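Local coordinates for putative GH105 family protein (PDB 3QWT), which is of unknown function but probably acts as a glycoside hydrolase of family 105, whose characterised members hydrolyse unsaturated galacturonyl or glucuronyl sugars, at residues Met142-Met153 against Glu189-Leu200; Glu322-Ile332 against Ala369-Leu377. All coordinates share one frame; numbering follows the deposited sequence.

Contact 1 of 2, residues Met142-Met153 against Glu189-Leu200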
loop_
_atom_site.group_PDB
_atom_site.type_symbol
_atom_site.label_atom_id
_atom_site.label_comp_id
_atom_site.label_asym_id
_atom_site.label_seq_id
_atom_site.Cartn_x
_atom_site.Cartn_y
_atom_site.Cartn_z
HETATM N N MSE A 142 -4.744 30.721 -4.375
HETATM C CA MSE A 142 -3.611 30.173 -3.643
HETATM C C MSE A 142 -2.445 31.149 -3.456
HETATM O O MSE A 142 -1.916 31.288 -2.346
HETATM C CB MSE A 142 -3.123 28.888 -4.302
HETATM C CG MSE A 142 -4.051 27.715 -4.057
HETATM SE SE MSE A 142 -4.068 27.161 -2.166
HETATM C CE MSE A 142 -2.336 26.314 -2.064
ATOM N N ASN A 143 -2.076 31.845 -4.525
ATOM C CA ASN A 143 -0.757 32.479 -4.595
ATOM C C ASN A 143 -0.701 33.988 -4.766
ATOM O O ASN A 143 0.339 34.585 -4.496
ATOM C CB ASN A 143 0.075 31.841 -5.710
ATOM C CG ASN A 143 0.280 30.383 -5.490
ATOM O OD1 ASN A 143 1.005 29.983 -4.574
ATOM N ND2 ASN A 143 -0.369 29.562 -6.309
ATOM N N GLU A 144 -1.791 34.599 -5.222
ATOM C CA GLU A 144 -1.800 36.038 -5.472
ATOM C C GLU A 144 -2.827 36.805 -4.641
ATOM O O GLU A 144 -2.605 37.969 -4.291
ATOM C CB GLU A 144 -2.001 36.329 -6.966
ATOM C CG GLU A 144 -0.972 35.664 -7.856
ATOM C CD GLU A 144 -1.007 36.181 -9.294
ATOM O OE1 GLU A 144 -0.913 35.350 -10.228
ATOM O OE2 GLU A 144 -1.113 37.417 -9.487
HETATM N N MSE A 145 -3.950 36.172 -4.321
HETATM C CA MSE A 145 -4.947 36.861 -3.502
HETATM C C MSE A 145 -4.270 37.426 -2.253
HETATM O O MSE A 145 -3.508 36.734 -1.588
HETATM C CB MSE A 145 -6.108 35.932 -3.157
HETATM C CG MSE A 145 -6.966 36.353 -1.969
HETATM SE SE MSE A 145 -8.200 34.891 -1.546
HETATM C CE MSE A 145 -9.859 35.894 -1.173
ATOM N N PRO A 146 -4.514 38.708 -1.962
ATOM C CA PRO A 146 -3.931 39.381 -0.802
ATOM C C PRO A 146 -4.164 38.556 0.485
ATOM O O PRO A 146 -5.265 38.033 0.672
ATOM C CB PRO A 146 -4.724 40.699 -0.726
ATOM C CG PRO A 146 -5.278 40.916 -2.049
ATOM C CD PRO A 146 -5.470 39.561 -2.683
ATOM N N ARG A 147 -3.158 38.437 1.350
ATOM C CA ARG A 147 -3.364 37.786 2.666
ATOM C C ARG A 147 -3.173 38.763 3.816
ATOM O O ARG A 147 -2.363 39.683 3.723
ATOM C CB ARG A 147 -2.414 36.601 2.884
ATOM C CG ARG A 147 -2.507 35.490 1.845
ATOM C CD ARG A 147 -3.829 34.749 1.916
ATOM N NE ARG A 147 -3.683 33.354 1.500
ATOM C CZ ARG A 147 -3.933 32.899 0.275
ATOM N NH1 ARG A 147 -4.340 33.722 -0.676
ATOM N NH2 ARG A 147 -3.765 31.616 -0.009
ATOM N N THR A 148 -3.901 38.543 4.904
ATOM C CA THR A 148 -3.696 39.299 6.120
ATOM C C THR A 148 -2.563 38.654 6.894
ATOM O O THR A 148 -1.989 37.669 6.433
ATOM C CB THR A 148 -4.947 39.270 7.008
ATOM O OG1 THR A 148 -5.103 37.969 7.589
ATOM C CG2 THR A 148 -6.195 39.625 6.208
ATOM N N ASP A 149 -2.245 39.225 8.060
ATOM C CA ASP A 149 -1.446 38.567 9.078
ATOM C C ASP A 149 -1.856 37.104 9.173
ATOM O O ASP A 149 -3.035 36.769 9.005
ATOM C CB ASP A 149 -1.712 39.208 10.454
ATOM C CG ASP A 149 -1.151 40.623 10.579
ATOM O OD1 ASP A 149 -0.725 41.213 9.558
ATOM O OD2 ASP A 149 -1.150 41.148 11.711
ATOM N N HIS A 150 -0.884 36.246 9.465
ATOM C CA HIS A 150 -1.140 34.832 9.707
ATOM C C HIS A 150 -1.775 34.192 8.486
ATOM O O HIS A 150 -2.487 33.201 8.596
ATOM C CB HIS A 150 -2.025 34.659 10.947
ATOM C CG HIS A 150 -1.380 35.132 12.206
ATOM N ND1 HIS A 150 -0.238 34.548 12.719
ATOM C CD2 HIS A 150 -1.704 36.137 13.059
ATOM C CE1 HIS A 150 0.112 35.172 13.832
ATOM N NE2 HIS A 150 -0.765 36.135 14.067
ATOM N N GLY A 151 -1.520 34.786 7.325
ATOM C CA GLY A 151 -1.917 34.202 6.065
ATOM C C GLY A 151 -3.408 34.001 5.955
ATOM O O GLY A 151 -3.870 33.118 5.239
ATOM N N GLY A 152 -4.170 34.824 6.668
ATOM C CA GLY A 152 -5.611 34.808 6.513
ATOM C C GLY A 152 -5.988 35.376 5.161
ATOM O O GLY A 152 -5.347 36.301 4.661
HETATM N N MSE A 153 -7.019 34.817 4.549
HETATM C CA MSE A 153 -7.513 35.368 3.294
HETATM C C MSE A 153 -8.152 36.738 3.524
HETATM O O MSE A 153 -9.040 36.894 4.369
HETATM C CB MSE A 153 -8.499 34.417 2.648
HETATM C CG MSE A 153 -7.808 33.181 2.099
HETATM SE SE MSE A 153 -9.007 32.198 0.950
HETATM C CE MSE A 153 -7.696 31.176 -0.071
ATOM N N GLU A 189 -3.185 20.386 -1.862
ATOM C CA GLU A 189 -2.719 21.661 -1.315
ATOM C C GLU A 189 -3.873 22.635 -1.187
ATOM O O GLU A 189 -3.929 23.396 -0.228
ATOM C CB GLU A 189 -1.659 22.327 -2.198
ATOM C CG GLU A 189 -0.444 21.489 -2.465
ATOM C CD GLU A 189 -0.661 20.466 -3.599
ATOM O OE1 GLU A 189 -1.820 20.273 -4.055
ATOM O OE2 GLU A 189 0.345 19.850 -4.032
ATOM N N TYR A 190 -4.768 22.638 -2.174
ATOM C CA TYR A 190 -5.907 23.560 -2.168
ATOM C C TYR A 190 -6.790 23.264 -0.962
ATOM O O TYR A 190 -7.298 24.168 -0.302
ATOM C CB TYR A 190 -6.768 23.416 -3.425
ATOM C CG TYR A 190 -6.103 23.802 -4.720
ATOM C CD1 TYR A 190 -4.814 24.339 -4.753
ATOM C CD2 TYR A 190 -6.782 23.637 -5.929
ATOM C CE1 TYR A 190 -4.206 24.685 -5.973
ATOM C CE2 TYR A 190 -6.191 23.965 -7.138
ATOM C CZ TYR A 190 -4.914 24.497 -7.158
ATOM O OH TYR A 190 -4.371 24.829 -8.375
ATOM N N VAL A 191 -6.978 21.982 -0.696
ATOM C CA VAL A 191 -7.836 21.559 0.392
ATOM C C VAL A 191 -7.189 21.870 1.735
ATOM O O VAL A 191 -7.880 22.234 2.685
ATOM C CB VAL A 191 -8.126 20.062 0.302
ATOM C CG1 VAL A 191 -8.934 19.614 1.508
ATOM C CG2 VAL A 191 -8.858 19.750 -1.002
ATOM N N GLU A 192 -5.867 21.726 1.810
ATOM C CA GLU A 192 -5.144 22.031 3.047
ATOM C C GLU A 192 -5.286 23.530 3.333
ATOM O O GLU A 192 -5.586 23.945 4.458
ATOM C CB GLU A 192 -3.655 21.627 2.976
ATOM C CG GLU A 192 -3.379 20.145 3.217
ATOM C CD GLU A 192 -4.228 19.540 4.353
ATOM O OE1 GLU A 192 -5.240 18.884 4.027
ATOM O OE2 GLU A 192 -3.899 19.701 5.560
ATOM N N GLU A 193 -5.107 24.333 2.292
ATOM C CA GLU A 193 -5.251 25.772 2.418
ATOM C C GLU A 193 -6.653 26.097 2.909
ATOM O O GLU A 193 -6.845 26.935 3.794
ATOM C CB GLU A 193 -4.995 26.445 1.066
ATOM C CG GLU A 193 -5.275 27.939 1.067
ATOM C CD GLU A 193 -4.347 28.734 1.997
ATOM O OE1 GLU A 193 -4.688 29.885 2.342
ATOM O OE2 GLU A 193 -3.269 28.222 2.366
ATOM N N ALA A 194 -7.634 25.426 2.321
ATOM C CA ALA A 194 -9.035 25.673 2.652
ATOM C C ALA A 194 -9.353 25.386 4.140
ATOM O O ALA A 194 -10.016 26.165 4.813
ATOM C CB ALA A 194 -9.941 24.866 1.720
ATOM N N THR A 195 -8.854 24.265 4.636
ATOM C CA THR A 195 -9.013 23.882 6.035
ATOM C C THR A 195 -8.353 24.876 6.953
ATOM O O THR A 195 -8.932 25.275 7.973
ATOM C CB THR A 195 -8.378 22.522 6.277
ATOM O OG1 THR A 195 -8.983 21.598 5.375
ATOM C CG2 THR A 195 -8.600 22.055 7.738
ATOM N N TYR A 196 -7.132 25.277 6.601
ATOM C CA TYR A 196 -6.460 26.291 7.391
ATOM C C TYR A 196 -7.292 27.574 7.437
ATOM O O TYR A 196 -7.479 28.163 8.503
ATOM C CB TYR A 196 -5.053 26.562 6.889
ATOM C CG TYR A 196 -4.368 27.678 7.624
ATOM C CD1 TYR A 196 -3.796 27.462 8.878
ATOM C CD2 TYR A 196 -4.312 28.965 7.082
ATOM C CE1 TYR A 196 -3.168 28.477 9.567
ATOM C CE2 TYR A 196 -3.674 30.005 7.764
ATOM C CZ TYR A 196 -3.107 29.746 9.014
ATOM O OH TYR A 196 -2.485 30.751 9.707
ATOM N N GLN A 197 -7.817 27.994 6.292
ATOM C CA GLN A 197 -8.620 29.203 6.298
ATOM C C GLN A 197 -9.819 29.057 7.264
ATOM O O GLN A 197 -10.149 29.992 7.996
ATOM C CB GLN A 197 -9.056 29.589 4.887
ATOM C CG GLN A 197 -7.913 30.134 4.021
ATOM C CD GLN A 197 -7.246 31.356 4.652
ATOM O OE1 GLN A 197 -7.908 32.169 5.317
ATOM N NE2 GLN A 197 -5.931 31.482 4.463
ATOM N N PHE A 198 -10.441 27.878 7.289
ATOM C CA PHE A 198 -11.571 27.650 8.176
ATOM C C PHE A 198 -11.147 27.897 9.624
ATOM O O PHE A 198 -11.763 28.712 10.314
ATOM C CB PHE A 198 -12.071 26.224 8.036
ATOM C CG PHE A 198 -13.540 26.120 7.859
ATOM C CD1 PHE A 198 -14.085 25.953 6.591
ATOM C CD2 PHE A 198 -14.386 26.174 8.956
ATOM C CE1 PHE A 198 -15.449 25.843 6.418
ATOM C CE2 PHE A 198 -15.749 26.070 8.793
ATOM C CZ PHE A 198 -16.285 25.907 7.520
ATOM N N LEU A 199 -10.082 27.204 10.055
ATOM C CA LEU A 199 -9.598 27.312 11.426
ATOM C C LEU A 199 -9.272 28.758 11.805
ATOM O O LEU A 199 -9.610 29.208 12.894
ATOM C CB LEU A 199 -8.386 26.398 11.644
ATOM C CG LEU A 199 -8.652 24.901 11.431
ATOM C CD1 LEU A 199 -7.341 24.149 11.453
ATOM C CD2 LEU A 199 -9.615 24.317 12.478
ATOM N N LEU A 200 -8.638 29.495 10.898
ATOM C CA LEU A 200 -8.258 30.870 11.202
ATOM C C LEU A 200 -9.498 31.740 11.280
ATOM O O LEU A 200 -9.583 32.625 12.143
ATOM C CB LEU A 200 -7.283 31.447 10.165
ATOM C CG LEU A 200 -6.625 32.750 10.631
ATOM C CD1 LEU A 200 -5.817 32.497 11.900
ATOM C CD2 LEU A 200 -5.731 33.355 9.558
HETATM O O HOH W 1 -2.762 31.384 3.477
#
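Gln197 grips the 142-153 segment with both ends of its amide. Its NE2 donates to Gly151 O at 2.7 Å, lying in the carbonyl plane, while its OE1 takes the backbone N of Met153 at 2.9 Å, that donor standing above the amide carbonyl plane rather than on a lone pair. From the preceding residue, Tyr196 OH donates to His150 O (2.7 Å), which sits at the ring edge; about a turn farther on, Leu200 CD2 lies 3.4 Å from Gly152 CA. The 188-205 helix of this α/α toroid thus holds the loop leaving helix 131-143 by main-chain atoms, two carbonyls and one N-H. At the other end the selenium of selenomethionine Met142 rests 3.4 Å from Glu193 CB, and its CG approaches Tyr190 CD1 (3.5 Å); two successive bends, chi2 -68° and chi3 -73°, let the chain run past Glu193 in the opposite direction. A second shell fixes the amide rotation: NE2 of Gln197 also donates to Glu193 OE1 at 2.9 Å. That oxygen also forms a salt bridge with Arg147 NH2, whose hydrogen bond is bent and weak, and one water joins it to Arg147 NE and Gly151 O. Arg147 NH1 also hydrogen-bonds Ala141 O, whereas Glu193 OE2 pairs with Arg258 of the second subunit.

Contact 2 of 2, residues Glu322-Ile332 against Ala369-Leu377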
loop_
_atom_site.group_PDB
_atom_site.type_symbol
_atom_site.label_atom_id
_atom_site.label_comp_id
_atom_site.label_asym_id
_atom_site.label_seq_id
_atom_site.Cartn_x
_atom_site.Cartn_y
_atom_site.Cartn_z
ATOM N N GLU A 322 -38.026 22.982 10.240
ATOM C CA GLU A 322 -39.421 22.905 9.805
ATOM C C GLU A 322 -40.167 24.229 9.942
ATOM O O GLU A 322 -40.909 24.623 9.038
ATOM C CB GLU A 322 -40.155 21.812 10.583
ATOM C CG GLU A 322 -41.647 21.756 10.328
ATOM C CD GLU A 322 -41.993 21.215 8.954
ATOM O OE1 GLU A 322 -41.110 20.574 8.332
ATOM O OE2 GLU A 322 -43.149 21.429 8.505
ATOM N N LYS A 323 -39.980 24.910 11.068
ATOM C CA LYS A 323 -40.575 26.231 11.240
ATOM C C LYS A 323 -40.023 27.198 10.197
ATOM O O LYS A 323 -40.785 27.873 9.510
ATOM C CB LYS A 323 -40.333 26.774 12.644
ATOM C CG LYS A 323 -40.867 25.872 13.727
ATOM C CD LYS A 323 -40.803 26.530 15.091
ATOM C CE LYS A 323 -41.302 25.567 16.165
ATOM N NZ LYS A 323 -41.148 26.129 17.534
ATOM N N ALA A 324 -38.698 27.262 10.072
ATOM C CA ALA A 324 -38.095 28.177 9.109
ATOM C C ALA A 324 -38.604 27.917 7.696
ATOM O O ALA A 324 -38.831 28.848 6.935
ATOM C CB ALA A 324 -36.566 28.098 9.157
ATOM N N ILE A 325 -38.767 26.651 7.340
ATOM C CA ILE A 325 -39.216 26.296 5.998
ATOM C C ILE A 325 -40.654 26.770 5.749
ATOM O O ILE A 325 -40.980 27.270 4.673
ATOM C CB ILE A 325 -39.098 24.779 5.730
ATOM C CG1 ILE A 325 -37.623 24.363 5.539
ATOM C CG2 ILE A 325 -39.902 24.401 4.507
ATOM C CD1 ILE A 325 -36.942 24.981 4.310
ATOM N N ARG A 326 -41.512 26.614 6.750
ATOM C CA ARG A 326 -42.879 27.109 6.652
ATOM C C ARG A 326 -42.856 28.624 6.475
ATOM O O ARG A 326 -43.511 29.168 5.586
ATOM C CB ARG A 326 -43.696 26.702 7.887
ATOM C CG ARG A 326 -44.189 25.262 7.841
ATOM C CD ARG A 326 -44.612 24.751 9.207
ATOM N NE ARG A 326 -44.812 23.306 9.177
ATOM C CZ ARG A 326 -45.962 22.698 9.447
ATOM N NH1 ARG A 326 -47.030 23.405 9.797
ATOM N NH2 ARG A 326 -46.042 21.376 9.383
ATOM N N GLY A 327 -42.071 29.293 7.314
ATOM C CA GLY A 327 -41.842 30.720 7.187
ATOM C C GLY A 327 -41.360 31.144 5.807
ATOM O O GLY A 327 -41.851 32.138 5.256
ATOM N N ILE A 328 -40.404 30.403 5.241
ATOM C CA ILE A 328 -39.852 30.747 3.926
ATOM C C ILE A 328 -40.919 30.679 2.845
ATOM O O ILE A 328 -40.991 31.541 1.966
ATOM C CB ILE A 328 -38.670 29.833 3.506
ATOM C CG1 ILE A 328 -37.434 30.083 4.378
ATOM C CG2 ILE A 328 -38.305 30.071 2.037
ATOM C CD1 ILE A 328 -36.887 31.488 4.233
ATOM N N VAL A 329 -41.732 29.633 2.894
ATOM C CA VAL A 329 -42.790 29.490 1.920
ATOM C C VAL A 329 -43.755 30.667 2.060
ATOM O O VAL A 329 -44.156 31.258 1.063
ATOM C CB VAL A 329 -43.533 28.154 2.075
ATOM C CG1 VAL A 329 -44.804 28.151 1.234
ATOM C CG2 VAL A 329 -42.633 27.008 1.673
ATOM N N LYS A 330 -44.093 31.023 3.298
ATOM C CA LYS A 330 -44.964 32.172 3.544
ATOM C C LYS A 330 -44.428 33.447 2.905
ATOM O O LYS A 330 -45.201 34.328 2.520
ATOM C CB LYS A 330 -45.172 32.389 5.047
ATOM C CG LYS A 330 -46.522 31.911 5.571
ATOM C CD LYS A 330 -46.812 30.469 5.144
ATOM C CE LYS A 330 -46.202 29.441 6.098
ATOM N NZ LYS A 330 -46.196 28.068 5.512
ATOM N N HIS A 331 -43.109 33.543 2.784
ATOM C CA HIS A 331 -42.493 34.774 2.303
ATOM C C HIS A 331 -42.150 34.764 0.819
ATOM O O HIS A 331 -41.510 35.686 0.317
ATOM C CB HIS A 331 -41.245 35.105 3.114
ATOM C CG HIS A 331 -41.538 35.694 4.453
ATOM N ND1 HIS A 331 -42.097 34.966 5.480
ATOM C CD2 HIS A 331 -41.352 36.946 4.935
ATOM C CE1 HIS A 331 -42.238 35.743 6.540
ATOM N NE2 HIS A 331 -41.794 36.948 6.233
ATOM N N ILE A 332 -42.559 33.718 0.118
ATOM C CA ILE A 332 -42.407 33.700 -1.324
ATOM C C ILE A 332 -43.658 34.304 -1.981
ATOM O O ILE A 332 -44.770 33.797 -1.815
ATOM C CB ILE A 332 -42.125 32.279 -1.825
ATOM C CG1 ILE A 332 -40.865 31.727 -1.141
ATOM C CG2 ILE A 332 -41.965 32.268 -3.333
ATOM C CD1 ILE A 332 -40.441 30.351 -1.627
ATOM N N ALA A 369 -33.412 30.480 -1.089
ATOM C CA ALA A 369 -34.710 29.831 -0.997
ATOM C C ALA A 369 -34.652 28.450 -1.654
ATOM O O ALA A 369 -35.161 27.474 -1.107
ATOM C CB ALA A 369 -35.801 30.686 -1.620
HETATM N N MSE A 370 -34.023 28.345 -2.818
HETATM C CA MSE A 370 -34.051 27.050 -3.481
HETATM C C MSE A 370 -33.078 26.075 -2.858
HETATM O O MSE A 370 -33.315 24.873 -2.866
HETATM C CB MSE A 370 -33.938 27.146 -5.019
HETATM C CG MSE A 370 -32.676 27.748 -5.605
HETATM SE SE MSE A 370 -32.974 28.224 -7.514
HETATM C CE MSE A 370 -33.315 30.109 -7.258
ATOM N N LEU A 371 -31.999 26.594 -2.288
ATOM C CA LEU A 371 -31.083 25.750 -1.540
ATOM C C LEU A 371 -31.860 25.021 -0.453
ATOM O O LEU A 371 -31.902 23.788 -0.427
ATOM C CB LEU A 371 -29.955 26.576 -0.909
ATOM C CG LEU A 371 -28.589 26.673 -1.585
ATOM C CD1 LEU A 371 -27.668 27.474 -0.687
ATOM C CD2 LEU A 371 -27.986 25.284 -1.875
ATOM N N CYS A 372 -32.482 25.789 0.444
ATOM C CA CYS A 372 -33.160 25.194 1.591
ATOM C C CYS A 372 -34.356 24.373 1.139
ATOM O O CYS A 372 -34.657 23.336 1.725
ATOM C CB CYS A 372 -33.579 26.256 2.618
ATOM S SG CYS A 372 -34.884 27.430 2.097
ATOM N N LEU A 373 -35.028 24.820 0.083
ATOM C CA LEU A 373 -36.211 24.109 -0.371
ATOM C C LEU A 373 -35.811 22.786 -1.028
ATOM O O LEU A 373 -36.545 21.794 -0.944
ATOM C CB LEU A 373 -37.095 24.974 -1.288
ATOM C CG LEU A 373 -37.821 26.153 -0.633
ATOM C CD1 LEU A 373 -38.563 26.988 -1.677
ATOM C CD2 LEU A 373 -38.778 25.676 0.438
ATOM N N THR A 374 -34.633 22.751 -1.645
ATOM C CA THR A 374 -34.151 21.509 -2.260
ATOM C C THR A 374 -33.751 20.473 -1.228
ATOM O O THR A 374 -34.034 19.284 -1.373
ATOM C CB THR A 374 -32.978 21.754 -3.202
ATOM O OG1 THR A 374 -33.400 22.607 -4.271
ATOM C CG2 THR A 374 -32.493 20.436 -3.777
ATOM N N GLU A 375 -33.082 20.923 -0.177
ATOM C CA GLU A 375 -32.755 20.035 0.916
ATOM C C GLU A 375 -34.060 19.521 1.552
ATOM O O GLU A 375 -34.156 18.357 1.953
ATOM C CB GLU A 375 -31.840 20.744 1.924
ATOM C CG GLU A 375 -31.530 19.945 3.189
ATOM C CD GLU A 375 -30.715 18.669 2.952
ATOM O OE1 GLU A 375 -29.847 18.660 2.073
ATOM O OE2 GLU A 375 -30.928 17.669 3.672
ATOM N N TYR A 376 -35.077 20.375 1.611
ATOM C CA TYR A 376 -36.347 19.972 2.208
ATOM C C TYR A 376 -37.057 18.909 1.360
ATOM O O TYR A 376 -37.765 18.044 1.894
ATOM C CB TYR A 376 -37.249 21.184 2.415
ATOM C CG TYR A 376 -38.451 20.913 3.306
ATOM C CD1 TYR A 376 -39.741 20.870 2.774
ATOM C CD2 TYR A 376 -38.297 20.710 4.674
ATOM C CE1 TYR A 376 -40.831 20.632 3.567
ATOM C CE2 TYR A 376 -39.400 20.470 5.489
ATOM C CZ TYR A 376 -40.664 20.432 4.924
ATOM O OH TYR A 376 -41.775 20.194 5.707
ATOM N N LEU A 377 -36.849 18.976 0.044
ATOM C CA LEU A 377 -37.371 17.971 -0.878
ATOM C C LEU A 377 -36.865 16.568 -0.568
ATOM O O LEU A 377 -37.529 15.586 -0.890
ATOM C CB LEU A 377 -37.034 18.321 -2.332
ATOM C CG LEU A 377 -38.106 19.140 -3.070
ATOM C CD1 LEU A 377 -37.648 19.470 -4.476
ATOM C CD2 LEU A 377 -39.452 18.416 -3.109
#
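Ile325 meets Tyr376 squarely over one face of the ring. Its CG2 stands 3.8 Å from the ring centroid and 3° off the normal, a CH-pi contact centred on the ring rather than on its rim. Ile325 achieves this with CG2 trans to its own backbone N, while CG1, placed beside that N (chi1 -73°), touches Tyr376 CD2 at 3.8 Å and a further bend carries CD1 on to Cys372 SG at 3.9 Å. One isoleucine therefore spans two residues a helical turn apart, Cys372 and Tyr376. The ring is presented with Tyr376 CG anti to the backbone N, which directs it across the gap between the helices and brings its hydroxyl to Glu322. There Tyr376 OH donates to Glu322 OE1 at 2.7 Å, on the syn lone pair and near the ring plane. The carboxylate is itself held from within its helix: Arg326 NE donates to Glu322 OE2 at 2.6 Å, almost exactly in the guanidinium plane, so the two oxygens serve different partners and the group's rotation is restrained. Farther along, Ile332 and Leu373 reach tip to tip, CD1 to CD1 at 3.9 Å, and Ile328 CG2 faces Ala369 CB at 4.5 Å. The axes of the two short segments approach to 10.8 Å at a crossing angle of -127°; both helices belong to the α/α toroid and meet through aliphatic side chains and one polar pair. Phe20, from the N-terminal region, touches Glu322, Arg326 and Tyr376. Helix 294-309 packs on Cys372 and Glu375, helix 67-83 on Leu371, Thr374 and Leu377, and helix 23-37 reaches Ile332 and Met370.

Contacts 1 and 2 lie on opposite sides of the chain's centre, their own centres 33 Å apart and their nearest atoms about 14 Å apart, so neither touches the other. The whole of contact 1 precedes contact 2 in sequence, and all four segments fall within the glycosyl hydrolase family 88 range. Their surroundings differ. The centre of contact 1 lies 19 Å from the centre of the chain, and two other subunits lie close by; that of contact 2, at 14 Å, is buried and meets no other protein chain of the assembly. One joins a loop to a helix chiefly by polar bonds, the other two helices chiefly by apolar side chains. Neither contains a bound ligand, and no active-site residue can be assigned from them.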